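Emp47p (form2) (Saccharomyces cerevisiae, PDB 2A6Z) is a calcium-independent lectin-type cargo receptor of the early secretory pathway, involved in the secretion of glycoproteins. Local coordinates at residues Gly80-Trp85 and Val197-Gly202; Pro14-Thr19 and Ala32-Gly37; Asn25-Glu30 and Trp52-Phe57; Lys60-Met65 and Thr162-Asp167. All coordinates share one frame; numbering follows the deposited sequence.

Contact 1: residues Gly80-Trp85 and Val197-Gly202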
loop_
_atom_site.group_PDB
_atom_site.type_symbol
_atom_site.label_atom_id
_atom_site.label_comp_id
_atom_site.label_asym_id
_atom_site.label_seq_id
_atom_site.Cartn_x
_atom_site.Cartn_y
_atom_site.Cartn_z
ATOM N N GLY A 80 12.443 8.152 -1.937
ATOM C CA GLY A 80 11.629 7.337 -1.039
ATOM C C GLY A 80 10.236 7.067 -1.672
ATOM O O GLY A 80 9.928 7.473 -2.773
ATOM N N GLY A 81 9.411 6.385 -0.878
ATOM C CA GLY A 81 8.023 6.161 -1.290
ATOM C C GLY A 81 7.387 5.122 -0.414
ATOM O O GLY A 81 8.065 4.463 0.407
ATOM N N ILE A 82 6.089 5.006 -0.593
ATOM C CA ILE A 82 5.268 4.037 0.183
ATOM C C ILE A 82 4.492 3.202 -0.837
ATOM O O ILE A 82 3.925 3.747 -1.787
ATOM C CB ILE A 82 4.367 4.728 1.232
ATOM C CG1 ILE A 82 3.549 3.699 2.038
ATOM C CG2 ILE A 82 3.451 5.806 0.637
ATOM C CD1 ILE A 82 2.853 4.256 3.248
ATOM N N SER A 83 4.532 1.901 -0.621
ATOM C CA SER A 83 3.879 0.943 -1.533
ATOM C C SER A 83 2.879 0.092 -0.774
ATOM O O SER A 83 3.131 -0.424 0.325
ATOM C CB SER A 83 4.925 0.011 -2.105
ATOM O OG SER A 83 5.690 0.627 -3.130
ATOM N N PHE A 84 1.714 -0.078 -1.407
ATOM C CA PHE A 84 0.612 -0.904 -0.906
ATOM C C PHE A 84 0.477 -2.097 -1.833
ATOM O O PHE A 84 0.436 -1.923 -3.044
ATOM C CB PHE A 84 -0.702 -0.104 -0.853
ATOM C CG PHE A 84 -0.584 1.171 -0.063
ATOM C CD1 PHE A 84 -0.907 1.207 1.279
ATOM C CD2 PHE A 84 -0.167 2.366 -0.669
ATOM C CE1 PHE A 84 -0.804 2.367 2.016
ATOM C CE2 PHE A 84 -0.012 3.520 0.060
ATOM C CZ PHE A 84 -0.358 3.515 1.418
ATOM N N TRP A 85 0.439 -3.295 -1.251
ATOM C CA TRP A 85 0.614 -4.511 -2.027
ATOM C C TRP A 85 -0.615 -5.429 -1.968
ATOM O O TRP A 85 -1.252 -5.536 -0.909
ATOM C CB TRP A 85 1.797 -5.310 -1.475
ATOM C CG TRP A 85 3.093 -4.549 -1.467
ATOM C CD1 TRP A 85 3.584 -3.795 -0.429
ATOM C CD2 TRP A 85 4.055 -4.470 -2.534
ATOM N NE1 TRP A 85 4.819 -3.244 -0.784
ATOM C CE2 TRP A 85 5.115 -3.659 -2.052
ATOM C CE3 TRP A 85 4.134 -5.021 -3.826
ATOM C CZ2 TRP A 85 6.259 -3.369 -2.833
ATOM C CZ3 TRP A 85 5.261 -4.738 -4.573
ATOM C CH2 TRP A 85 6.308 -3.922 -4.088
ATOM N N VAL A 197 1.898 -3.156 3.459
ATOM C CA VAL A 197 2.410 -1.828 3.112
ATOM C C VAL A 197 3.878 -1.760 3.521
ATOM O O VAL A 197 4.279 -2.299 4.551
ATOM C CB VAL A 197 1.571 -0.696 3.729
ATOM C CG1 VAL A 197 1.556 -0.806 5.270
ATOM C CG2 VAL A 197 2.036 0.674 3.285
ATOM N N THR A 198 4.684 -1.121 2.663
ATOM C CA THR A 198 6.116 -1.029 2.902
ATOM C C THR A 198 6.528 0.389 2.529
ATOM O O THR A 198 5.915 1.063 1.689
ATOM C CB THR A 198 6.900 -2.059 2.071
ATOM O OG1 THR A 198 6.758 -1.798 0.682
ATOM C CG2 THR A 198 6.417 -3.470 2.340
ATOM N N ALA A 199 7.633 0.856 3.119
ATOM C CA ALA A 199 8.090 2.224 2.765
ATOM C C ALA A 199 9.581 2.322 3.046
ATOM O O ALA A 199 10.159 1.589 3.838
ATOM C CB ALA A 199 7.344 3.320 3.501
ATOM N N GLN A 200 10.171 3.319 2.357
ATOM C CA GLN A 200 11.548 3.708 2.572
ATOM C C GLN A 200 11.611 5.232 2.397
ATOM O O GLN A 200 10.855 5.781 1.573
ATOM C CB GLN A 200 12.505 3.014 1.600
ATOM C CG GLN A 200 12.327 3.541 0.155
ATOM C CD GLN A 200 13.057 2.782 -0.907
ATOM O OE1 GLN A 200 13.297 1.569 -0.672
ATOM N NE2 GLN A 200 13.378 3.489 -2.004
ATOM N N ASN A 201 12.526 5.902 3.082
ATOM C CA ASN A 201 12.723 7.308 2.823
ATOM C C ASN A 201 14.041 7.651 2.121
ATOM O O ASN A 201 14.187 8.789 1.657
ATOM C CB ASN A 201 12.469 8.192 4.060
ATOM C CG ASN A 201 13.312 7.832 5.242
ATOM O OD1 ASN A 201 14.285 7.068 5.136
ATOM N ND2 ASN A 201 12.970 8.392 6.404
ATOM N N GLY A 202 14.935 6.691 2.020
ATOM C CA GLY A 202 16.222 6.905 1.286
ATOM C C GLY A 202 17.058 7.953 1.955
ATOM O O GLY A 202 16.905 8.268 3.127
#

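Contact 2: residues Pro14-Thr19 and Ala32-Gly37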
loop_
_atom_site.group_PDB
_atom_site.type_symbol
_atom_site.label_atom_id
_atom_site.label_comp_id
_atom_site.label_asym_id
_atom_site.label_seq_id
_atom_site.Cartn_x
_atom_site.Cartn_y
_atom_site.Cartn_z
ATOM N N PRO A 14 -7.605 -2.363 12.863
ATOM C CA PRO A 14 -8.453 -1.359 13.502
ATOM C C PRO A 14 -7.621 -0.121 13.866
ATOM O O PRO A 14 -6.432 -0.222 14.155
ATOM C CB PRO A 14 -8.914 -2.074 14.770
ATOM C CG PRO A 14 -8.883 -3.542 14.446
ATOM C CD PRO A 14 -7.620 -3.679 13.579
ATOM N N ASP A 15 -8.354 1.007 13.832
ATOM C CA ASP A 15 -7.766 2.313 14.119
ATOM C C ASP A 15 -6.824 2.229 15.292
ATOM O O ASP A 15 -7.197 1.755 16.388
ATOM C CB ASP A 15 -8.871 3.297 14.415
ATOM C CG ASP A 15 -8.407 4.724 14.514
ATOM O OD1 ASP A 15 -9.319 5.557 14.481
ATOM O OD2 ASP A 15 -7.236 5.034 14.738
ATOM N N LEU A 16 -5.556 2.606 15.093
ATOM C CA LEU A 16 -4.484 2.426 16.070
ATOM C C LEU A 16 -4.481 3.501 17.145
ATOM O O LEU A 16 -3.579 3.464 18.018
ATOM C CB LEU A 16 -3.125 2.370 15.330
ATOM C CG LEU A 16 -2.941 1.175 14.380
ATOM C CD1 LEU A 16 -1.779 1.504 13.490
ATOM C CD2 LEU A 16 -2.743 -0.078 15.223
ATOM N N ILE A 17 -5.393 4.415 17.140
ATOM C CA ILE A 17 -5.341 5.596 18.008
ATOM C C ILE A 17 -5.051 5.307 19.464
ATOM O O ILE A 17 -4.274 5.968 20.146
ATOM C CB ILE A 17 -6.622 6.447 17.831
ATOM C CG1 ILE A 17 -6.464 7.813 18.530
ATOM C CG2 ILE A 17 -7.892 5.713 18.225
ATOM C CD1 ILE A 17 -7.502 8.793 18.120
ATOM N N ASN A 18 -5.620 4.238 19.992
ATOM C CA ASN A 18 -5.337 3.996 21.440
ATOM C C ASN A 18 -4.738 2.632 21.570
ATOM O O ASN A 18 -4.812 2.000 22.631
ATOM C CB ASN A 18 -6.660 4.196 22.182
ATOM C CG ASN A 18 -7.007 5.657 22.410
ATOM O OD1 ASN A 18 -6.182 6.527 22.708
ATOM N ND2 ASN A 18 -8.291 5.994 22.280
ATOM N N THR A 19 -4.128 2.088 20.528
ATOM C CA THR A 19 -3.612 0.732 20.551
ATOM C C THR A 19 -2.213 0.659 21.063
ATOM O O THR A 19 -1.325 1.435 20.683
ATOM C CB THR A 19 -3.664 0.210 19.099
ATOM O OG1 THR A 19 -5.069 0.215 18.713
ATOM C CG2 THR A 19 -3.080 -1.163 18.995
ATOM N N ALA A 32 9.878 -0.853 11.136
ATOM C CA ALA A 32 8.519 -0.394 11.432
ATOM C C ALA A 32 8.180 -0.579 12.915
ATOM O O ALA A 32 8.561 -1.558 13.519
ATOM C CB ALA A 32 7.519 -1.198 10.615
ATOM N N SER A 33 7.452 0.362 13.502
ATOM C CA SER A 33 7.163 0.279 14.950
ATOM C C SER A 33 5.841 0.995 15.251
ATOM O O SER A 33 5.535 2.017 14.658
ATOM C CB SER A 33 8.292 0.949 15.680
ATOM O OG SER A 33 8.232 2.340 15.821
ATOM N N LEU A 34 5.117 0.419 16.216
ATOM C CA LEU A 34 3.949 1.122 16.750
ATOM C C LEU A 34 4.396 2.245 17.684
ATOM O O LEU A 34 5.202 2.011 18.598
ATOM C CB LEU A 34 3.046 0.137 17.473
ATOM C CG LEU A 34 1.814 0.699 18.193
ATOM C CD1 LEU A 34 0.853 1.301 17.175
ATOM C CD2 LEU A 34 1.141 -0.391 18.999
ATOM N N GLU A 35 3.960 3.430 17.434
ATOM C CA GLU A 35 4.208 4.622 18.195
ATOM C C GLU A 35 2.824 5.154 18.555
ATOM O O GLU A 35 1.812 4.413 18.318
ATOM C CB GLU A 35 5.083 5.620 17.427
ATOM C CG GLU A 35 6.405 5.025 16.941
ATOM C CD GLU A 35 7.206 4.434 18.105
ATOM O OE1 GLU A 35 6.801 4.717 19.260
ATOM O OE2 GLU A 35 8.196 3.699 17.861
ATOM N N GLU A 36 2.667 6.297 19.171
ATOM C CA GLU A 36 1.443 6.819 19.678
ATOM C C GLU A 36 0.393 6.962 18.575
ATOM O O GLU A 36 0.287 7.891 17.790
ATOM C CB GLU A 36 1.473 8.181 20.362
ATOM C CG GLU A 36 0.116 8.617 20.897
ATOM C CD GLU A 36 -0.794 7.619 21.572
ATOM O OE1 GLU A 36 -0.605 6.382 21.521
ATOM O OE2 GLU A 36 -1.806 8.071 22.166
ATOM N N GLY A 37 -0.492 5.967 18.560
ATOM C CA GLY A 37 -1.603 6.021 17.631
ATOM C C GLY A 37 -1.324 5.655 16.212
ATOM O O GLY A 37 -2.243 5.824 15.379
HETATM O O HOH W 1 -0.720 4.042 20.575
#

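Contact 3: residues Asn25-Glu30 and Trp52-Phe57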
loop_
_atom_site.group_PDB
_atom_site.type_symbol
_atom_site.label_atom_id
_atom_site.label_comp_id
_atom_site.label_asym_id
_atom_site.label_seq_id
_atom_site.Cartn_x
_atom_site.Cartn_y
_atom_site.Cartn_z
ATOM N N ASN A 25 -2.917 -10.153 14.190
ATOM C CA ASN A 25 -3.035 -10.631 12.823
ATOM C C ASN A 25 -2.054 -9.927 11.856
ATOM O O ASN A 25 -2.054 -10.300 10.679
ATOM C CB ASN A 25 -4.481 -10.488 12.336
ATOM C CG ASN A 25 -5.122 -9.122 12.386
ATOM O OD1 ASN A 25 -4.845 -8.313 13.315
ATOM N ND2 ASN A 25 -5.984 -8.836 11.406
ATOM N N TRP A 26 -1.242 -9.027 12.359
ATOM C CA TRP A 26 -0.262 -8.289 11.540
ATOM C C TRP A 26 1.135 -8.502 12.057
ATOM O O TRP A 26 1.378 -8.762 13.264
ATOM C CB TRP A 26 -0.532 -6.769 11.600
ATOM C CG TRP A 26 -1.797 -6.398 10.874
ATOM C CD1 TRP A 26 -3.075 -6.468 11.375
ATOM C CD2 TRP A 26 -1.935 -5.917 9.526
ATOM N NE1 TRP A 26 -3.998 -6.062 10.425
ATOM C CE2 TRP A 26 -3.319 -5.710 9.272
ATOM C CE3 TRP A 26 -1.027 -5.640 8.519
ATOM C CZ2 TRP A 26 -3.781 -5.238 8.053
ATOM C CZ3 TRP A 26 -1.477 -5.164 7.294
ATOM C CH2 TRP A 26 -2.850 -4.972 7.059
ATOM N N GLN A 27 2.121 -8.334 11.141
ATOM C CA GLN A 27 3.528 -8.462 11.494
ATOM C C GLN A 27 4.284 -7.248 10.958
ATOM O O GLN A 27 4.269 -6.963 9.760
ATOM C CB GLN A 27 4.078 -9.771 10.885
ATOM C CG GLN A 27 5.595 -9.977 11.216
ATOM C CD GLN A 27 5.767 -10.151 12.690
ATOM O OE1 GLN A 27 5.183 -11.076 13.241
ATOM N NE2 GLN A 27 6.552 -9.257 13.286
ATOM N N THR A 28 4.979 -6.527 11.824
ATOM C CA THR A 28 5.914 -5.494 11.419
ATOM C C THR A 28 7.229 -6.112 11.004
ATOM O O THR A 28 7.617 -7.199 11.473
ATOM C CB THR A 28 6.161 -4.466 12.526
ATOM O OG1 THR A 28 6.529 -5.174 13.750
ATOM C CG2 THR A 28 4.959 -3.611 12.860
ATOM N N GLY A 29 7.953 -5.395 10.139
ATOM C CA GLY A 29 9.266 -5.843 9.707
ATOM C C GLY A 29 10.202 -4.647 9.623
ATOM O O GLY A 29 9.794 -3.480 9.534
ATOM N N GLU A 30 11.469 -4.986 9.559
ATOM C CA GLU A 30 12.532 -4.012 9.374
ATOM C C GLU A 30 12.397 -3.070 10.562
ATOM O O GLU A 30 12.308 -3.615 11.685
ATOM C CB GLU A 30 12.677 -3.375 7.987
ATOM C CG GLU A 30 12.920 -4.406 6.918
ATOM C CD GLU A 30 11.693 -5.284 6.636
ATOM O OE1 GLU A 30 10.632 -4.638 6.506
ATOM O OE2 GLU A 30 11.862 -6.502 6.542
ATOM N N TRP A 52 2.598 -6.348 7.246
ATOM C CA TRP A 52 1.878 -7.297 6.450
ATOM C C TRP A 52 0.939 -8.125 7.306
ATOM O O TRP A 52 1.241 -8.448 8.468
ATOM C CB TRP A 52 2.810 -8.270 5.785
ATOM C CG TRP A 52 3.746 -7.738 4.720
ATOM C CD1 TRP A 52 4.988 -7.196 4.925
ATOM C CD2 TRP A 52 3.521 -7.723 3.291
ATOM N NE1 TRP A 52 5.550 -6.830 3.702
ATOM C CE2 TRP A 52 4.678 -7.155 2.696
ATOM C CE3 TRP A 52 2.453 -8.171 2.472
ATOM C CZ2 TRP A 52 4.784 -6.997 1.318
ATOM C CZ3 TRP A 52 2.583 -8.003 1.093
ATOM C CH2 TRP A 52 3.741 -7.419 0.543
ATOM N N LEU A 53 -0.164 -8.569 6.718
ATOM C CA LEU A 53 -1.026 -9.555 7.371
ATOM C C LEU A 53 -0.273 -10.885 7.473
ATOM O O LEU A 53 0.396 -11.323 6.539
ATOM C CB LEU A 53 -2.346 -9.710 6.599
ATOM C CG LEU A 53 -3.316 -8.560 6.971
ATOM C CD1 LEU A 53 -4.254 -8.216 5.828
ATOM C CD2 LEU A 53 -4.107 -8.909 8.225
ATOM N N LYS A 54 -0.442 -11.540 8.659
ATOM C CA LYS A 54 0.182 -12.851 8.828
ATOM C C LYS A 54 -0.421 -13.977 8.010
ATOM O O LYS A 54 0.289 -14.952 7.695
ATOM C CB LYS A 54 0.098 -13.229 10.319
ATOM C CG LYS A 54 1.029 -12.422 11.179
ATOM C CD LYS A 54 0.905 -12.912 12.616
ATOM C CE LYS A 54 1.653 -12.081 13.635
ATOM N NZ LYS A 54 1.341 -12.657 15.013
ATOM N N GLN A 55 -1.702 -13.894 7.674
ATOM C CA GLN A 55 -2.397 -14.942 6.915
ATOM C C GLN A 55 -2.716 -14.431 5.531
ATOM O O GLN A 55 -3.086 -13.242 5.329
ATOM C CB GLN A 55 -3.635 -15.363 7.671
ATOM C CG GLN A 55 -3.437 -15.866 9.093
ATOM C CD GLN A 55 -2.307 -16.772 9.478
ATOM O OE1 GLN A 55 -1.549 -16.648 10.482
ATOM N NE2 GLN A 55 -2.086 -17.812 8.683
ATOM N N GLY A 56 -2.656 -15.365 4.573
ATOM C CA GLY A 56 -3.080 -15.001 3.241
ATOM C C GLY A 56 -4.595 -14.845 3.149
ATOM O O GLY A 56 -5.303 -15.390 3.951
ATOM N N PHE A 57 -5.008 -14.118 2.104
ATOM C CA PHE A 57 -6.391 -13.892 1.739
ATOM C C PHE A 57 -6.675 -14.708 0.491
ATOM O O PHE A 57 -6.007 -14.541 -0.535
ATOM C CB PHE A 57 -6.615 -12.388 1.513
ATOM C CG PHE A 57 -7.913 -12.080 0.775
ATOM C CD1 PHE A 57 -9.158 -12.276 1.319
ATOM C CD2 PHE A 57 -7.863 -11.625 -0.554
ATOM C CE1 PHE A 57 -10.319 -11.993 0.579
ATOM C CE2 PHE A 57 -8.987 -11.294 -1.282
ATOM C CZ PHE A 57 -10.214 -11.509 -0.724
HETATM O O HOH W 2 -3.345 -12.351 9.384
#

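Contact 4: residues Lys60-Met65 and Thr162-Asp167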
loop_
_atom_site.group_PDB
_atom_site.type_symbol
_atom_site.label_atom_id
_atom_site.label_comp_id
_atom_site.label_asym_id
_atom_site.label_seq_id
_atom_site.Cartn_x
_atom_site.Cartn_y
_atom_site.Cartn_z
ATOM N N LYS A 60 -11.675 -15.047 -3.921
ATOM C CA LYS A 60 -12.789 -15.746 -4.554
ATOM C C LYS A 60 -13.909 -14.809 -5.002
ATOM O O LYS A 60 -14.744 -15.222 -5.823
ATOM C CB LYS A 60 -13.385 -16.789 -3.600
ATOM C CG LYS A 60 -12.380 -17.871 -3.169
ATOM C CD LYS A 60 -12.082 -18.807 -4.331
ATOM C CE LYS A 60 -11.227 -19.958 -3.868
ATOM N NZ LYS A 60 -10.396 -20.491 -4.963
ATOM N N ASP A 61 -13.957 -13.599 -4.447
ATOM C CA ASP A 61 -15.088 -12.706 -4.645
ATOM C C ASP A 61 -14.601 -11.250 -4.440
ATOM O O ASP A 61 -13.468 -11.032 -4.017
ATOM C CB ASP A 61 -16.201 -13.015 -3.621
ATOM C CG ASP A 61 -16.910 -14.345 -3.774
ATOM O OD1 ASP A 61 -16.653 -15.328 -3.039
ATOM O OD2 ASP A 61 -17.724 -14.371 -4.713
ATOM N N SER A 62 -15.490 -10.333 -4.745
ATOM C CA SER A 62 -15.162 -8.903 -4.693
ATOM C C SER A 62 -14.693 -8.492 -3.317
ATOM O O SER A 62 -15.087 -9.047 -2.277
ATOM C CB SER A 62 -16.419 -8.123 -5.068
ATOM O OG SER A 62 -16.834 -8.535 -6.354
ATOM N N PHE A 63 -13.869 -7.406 -3.290
ATOM C CA PHE A 63 -13.362 -6.933 -2.001
ATOM C C PHE A 63 -12.993 -5.456 -2.131
ATOM O O PHE A 63 -12.846 -4.909 -3.191
ATOM C CB PHE A 63 -12.120 -7.765 -1.557
ATOM C CG PHE A 63 -10.889 -7.558 -2.393
ATOM C CD1 PHE A 63 -9.941 -6.591 -2.029
ATOM C CD2 PHE A 63 -10.678 -8.299 -3.526
ATOM C CE1 PHE A 63 -8.845 -6.383 -2.804
ATOM C CE2 PHE A 63 -9.552 -8.089 -4.333
ATOM C CZ PHE A 63 -8.642 -7.111 -3.983
ATOM N N THR A 64 -12.781 -4.885 -0.922
ATOM C CA THR A 64 -12.339 -3.515 -0.764
ATOM C C THR A 64 -11.200 -3.510 0.267
ATOM O O THR A 64 -11.294 -4.185 1.321
ATOM C CB THR A 64 -13.444 -2.651 -0.195
ATOM O OG1 THR A 64 -14.565 -2.681 -1.077
ATOM C CG2 THR A 64 -13.045 -1.202 -0.024
ATOM N N MET A 65 -10.154 -2.728 0.005
ATOM C CA MET A 65 -9.107 -2.427 0.961
ATOM C C MET A 65 -9.031 -0.913 1.121
ATOM O O MET A 65 -8.823 -0.211 0.112
ATOM C CB MET A 65 -7.787 -2.940 0.481
ATOM C CG MET A 65 -7.511 -4.384 0.176
ATOM S SD MET A 65 -6.002 -5.000 -0.627
ATOM C CE MET A 65 -6.064 -4.067 -2.160
ATOM N N THR A 162 -10.962 -1.043 -4.720
ATOM C CA THR A 162 -12.073 -1.955 -4.872
ATOM C C THR A 162 -11.841 -2.818 -6.090
ATOM O O THR A 162 -11.317 -2.392 -7.107
ATOM C CB THR A 162 -13.425 -1.207 -5.016
ATOM O OG1 THR A 162 -13.342 -0.215 -6.040
ATOM C CG2 THR A 162 -13.837 -0.548 -3.698
ATOM N N TYR A 163 -12.263 -4.100 -5.963
ATOM C CA TYR A 163 -12.178 -5.040 -7.061
ATOM C C TYR A 163 -13.549 -5.747 -7.151
ATOM O O TYR A 163 -13.939 -6.452 -6.210
ATOM C CB TYR A 163 -11.047 -6.057 -6.845
ATOM C CG TYR A 163 -10.869 -6.976 -8.033
ATOM C CD1 TYR A 163 -10.533 -6.488 -9.300
ATOM C CD2 TYR A 163 -11.032 -8.355 -7.907
ATOM C CE1 TYR A 163 -10.368 -7.305 -10.403
ATOM C CE2 TYR A 163 -10.853 -9.177 -9.005
ATOM C CZ TYR A 163 -10.546 -8.683 -10.244
ATOM O OH TYR A 163 -10.329 -9.475 -11.340
ATOM N N ASP A 164 -14.253 -5.453 -8.231
ATOM C CA ASP A 164 -15.663 -5.782 -8.334
ATOM C C ASP A 164 -15.922 -6.795 -9.434
ATOM O O ASP A 164 -16.021 -6.464 -10.634
ATOM C CB ASP A 164 -16.489 -4.495 -8.598
ATOM C CG ASP A 164 -17.993 -4.737 -8.428
ATOM O OD1 ASP A 164 -18.392 -5.908 -8.231
ATOM O OD2 ASP A 164 -18.723 -3.745 -8.492
ATOM N N LEU A 165 -16.050 -8.070 -9.030
ATOM C CA LEU A 165 -16.362 -9.126 -9.971
ATOM C C LEU A 165 -17.781 -9.019 -10.497
ATOM O O LEU A 165 -18.049 -9.652 -11.511
ATOM C CB LEU A 165 -16.245 -10.520 -9.287
ATOM C CG LEU A 165 -14.844 -11.086 -9.060
ATOM C CD1 LEU A 165 -14.022 -11.173 -10.375
ATOM C CD2 LEU A 165 -14.100 -10.334 -8.005
ATOM N N GLU A 166 -18.616 -8.230 -9.827
ATOM C CA GLU A 166 -20.007 -8.047 -10.261
ATOM C C GLU A 166 -20.125 -6.784 -11.135
ATOM O O GLU A 166 -21.268 -6.393 -11.457
ATOM C CB GLU A 166 -20.913 -7.901 -9.028
ATOM C CG GLU A 166 -21.125 -9.193 -8.281
ATOM C CD GLU A 166 -19.907 -9.625 -7.469
ATOM O OE1 GLU A 166 -19.449 -8.802 -6.618
ATOM O OE2 GLU A 166 -19.451 -10.789 -7.616
ATOM N N ASP A 167 -18.990 -6.202 -11.563
ATOM C CA ASP A 167 -18.988 -5.102 -12.541
ATOM C C ASP A 167 -17.890 -5.372 -13.569
ATOM O O ASP A 167 -17.110 -4.487 -13.905
ATOM C CB ASP A 167 -18.831 -3.770 -11.768
ATOM C CG ASP A 167 -19.190 -2.539 -12.601
ATOM O OD1 ASP A 167 -19.627 -2.668 -13.768
ATOM O OD2 ASP A 167 -19.025 -1.421 -12.051
HETATM O O HOH W 3 -17.710 -11.744 -6.004
#

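Contact 1: residues Gly80-Trp85 and Val197-Gly202
The indole N-H of Trp85 reaches across to the hydroxyl of Thr198, NE1 to OG1 at 2.8 Å. The oxygen lies at the rim of the indole, 5° out of its plane, and the bond is close to straight at 166°. Thr198 OG1 stands between its own backbone N and carbonyl carbon (chi1 64°), which points it at the indole; the buried hydroxyl is held by two hydrogen bonds, accepting from Trp85 NE1 and bonded also to the backbone O of Tyr99. Alongside, the backbones pair in regular antiparallel fashion. Gly81 and Gln200 form one hydrogen-bonded pair, with Gly81 N to Gln200 O at 2.9 Å, and Ser83 and Thr198 form the next, with Ser83 N to Thr198 O at 2.8 Å. Just before strand 81-88 begins, the backbones run tight at a residue with no side chain: Gly80 CA lies 3.1 Å from Gln200 O. The face opposite Ser83 and Thr198 carries Ile82, Phe84, Val197 and Ala199. Val197 CG2 touches two neighbours, 3.5 Å from Phe84 CE1 and 3.6 Å from Ile82 CG1, while Ile82 CB packs against Ala199 CB. That greasy face looks into the beta sandwich of the legume-lectin type, where Phe84 meets the rings of Trp67 and Phe69, and Ile82 and Ala199 rest on Phe211 of strand 210-220. Within their own sheet, strands 81-88 and 192-200 are flanked by strand 108-113 on one side and strand 48-58 on the other.

Contact 2: residues Pro14-Thr19 and Ala32-Gly37
Leu34 leans on the loop 14-19 at the margin of the lectin beta sandwich, where a type I turn from Leu16 to Thr19 packs beside the short strand 33-35 and the bend that follows it. The side chain of Leu34 leaves the backbone toward this turn. From CB, CG stands anti to the backbone N (chi1 176°) and comes within 4.1 Å of Thr19 O. There the chain forks. CD2 makes the closer approach, 3.5 Å from the same Thr19 O and 4.3 Å from Thr19 CG2, whereas CD1 reaches toward Leu16 and stops 4.3 Å from Leu16 CD2. Both leucines also touch Ile39 of strand 38-40, forming a small apolar patch beside edge strand 33-35. Leu16 CB packs against Gly37 O. Polar contact between the segments is largely carried by one water, which accepts from Gly37 N and lies close to both Thr19 O and Glu36 OE1. A bond from Thr19 N to Leu16 O closes the turn, and at its start Asp15 OD2, from the residue just ahead, accepts from Ile17 N as an Asx turn. Gly37 takes up a positive phi of 79°, where a CB would press on the carbonyl O of Glu36, as suits glycine. Its CA-H points at the turn, Gly37 CA lying 3.3 Å from Leu16 O with an angle of 160° at the hydrogen.

Contact 3: residues Asn25-Glu30 and Trp52-Phe57
Leu53 lies over one face of the Trp26 indole, and its branches spread across the ring. Leu53 CG stands 3.5 Å from the centroid of the six-membered ring and 11° off its normal, a CH-pi contact. The CD2 methyl is offset toward the rim, 3.5 Å from Trp26 CE2, while CD1 approaches CH2 and CZ2. Trp26 CE3 also comes 3.4 Å from Trp52 C, and Trp26 NE1 is bonded to Ser12 O, which helps fix the rotation of the indole. Asn25 runs side by side with Leu53, its amide nitrogen ND2 held by Asp10 O and Ser12 O. On the far side of the strands from Trp26, Gln27 and Lys54 cross obliquely. Lys54 is extended beyond CG, which carries CE to 3.4 Å from Trp26 O, and NZ goes on to Asn24 O. Antiparallel backbone bonds tie the pair together: Gln27 N to Trp52 O at 2.8 Å, Trp52 N back to Gln27 O, and Lys54 N to Asn25 O at 2.9 Å, nearly straight at 176°. Asn25 O also accepts a hydrogen bond from a water that in turn accepts from Gln55 N. Strand 26-30 is one of the two outermost strands of its sheet in this chain; strand 48-58 is next in, bonded in turn to strand 192-200, where Leu53 and Phe57 both touch Ile195.

Contact 4: residues Lys60-Met65 and Thr162-Asp167
Ser62 OG is bonded twice across the contact. It donates to Glu166 OE1 at 2.6 Å, meeting that oxygen from above the carboxylate plane, and it accepts from Leu165 N at 2.8 Å with a bent angle of 145°. A chi1 of -58° puts OG anti to its own carbonyl carbon, beside the backbone N, from where it reaches both partners in the turn that follows strand 153-164. That turn has its own brace, an Asx turn in which Asp164 OD1 accepts from Glu166 N at 2.8 Å. A water accepts a hydrogen bond from Ser62 N and lies 2.9 Å from Asp61 OD2 and 2.6 Å from Glu166 OE2, bridging two acidic side chains whose like charges it may help to screen. Backbone groups of Phe63 and Tyr163 satisfy each other, Tyr163 N to Phe63 O at 2.9 Å and Phe63 N to Tyr163 O at 3.1 Å. Thr64 OG1 finds its partner in Gly221 O, and Tyr163 OH in Phe188 N. Packing fills in around these bonds: Phe63 CE2 rests 3.6 Å from Tyr163 CB, and on the opposite face the threonines Thr64 and Thr162 lie side by side. Strands 63-72 and 153-164 are neighbours in the second sheet of the sandwich, with strand 210-220 beyond the first and strand 170-175 beyond the second; the Phe63 ring stacks on Phe86 of the facing sheet.

Contacts 1 and 3 belong to one sheet of the sandwich; contact 4 and the strand side of contact 2 belong to the other. Contact 3 joins contact 1 through neighbouring strands 48-58 and 192-200: Trp52 CH2 packs 3.5 Å from Trp85 CB and Trp52 NE1 lies 3.7 Å from Thr198 CG2, with the two indoles stacked. Contact 3 also reaches across to the second sheet, where Phe57 CE2 lies 4.1 Å from Phe63 CD2 of contact 4. Contacts 2 and 4 are far apart, their centres about 28 Å from each other. Contact 2 adjoins contact 3 in sequence, and strand 26-30 leads straight into strand 33-35, passing from one sheet to the other.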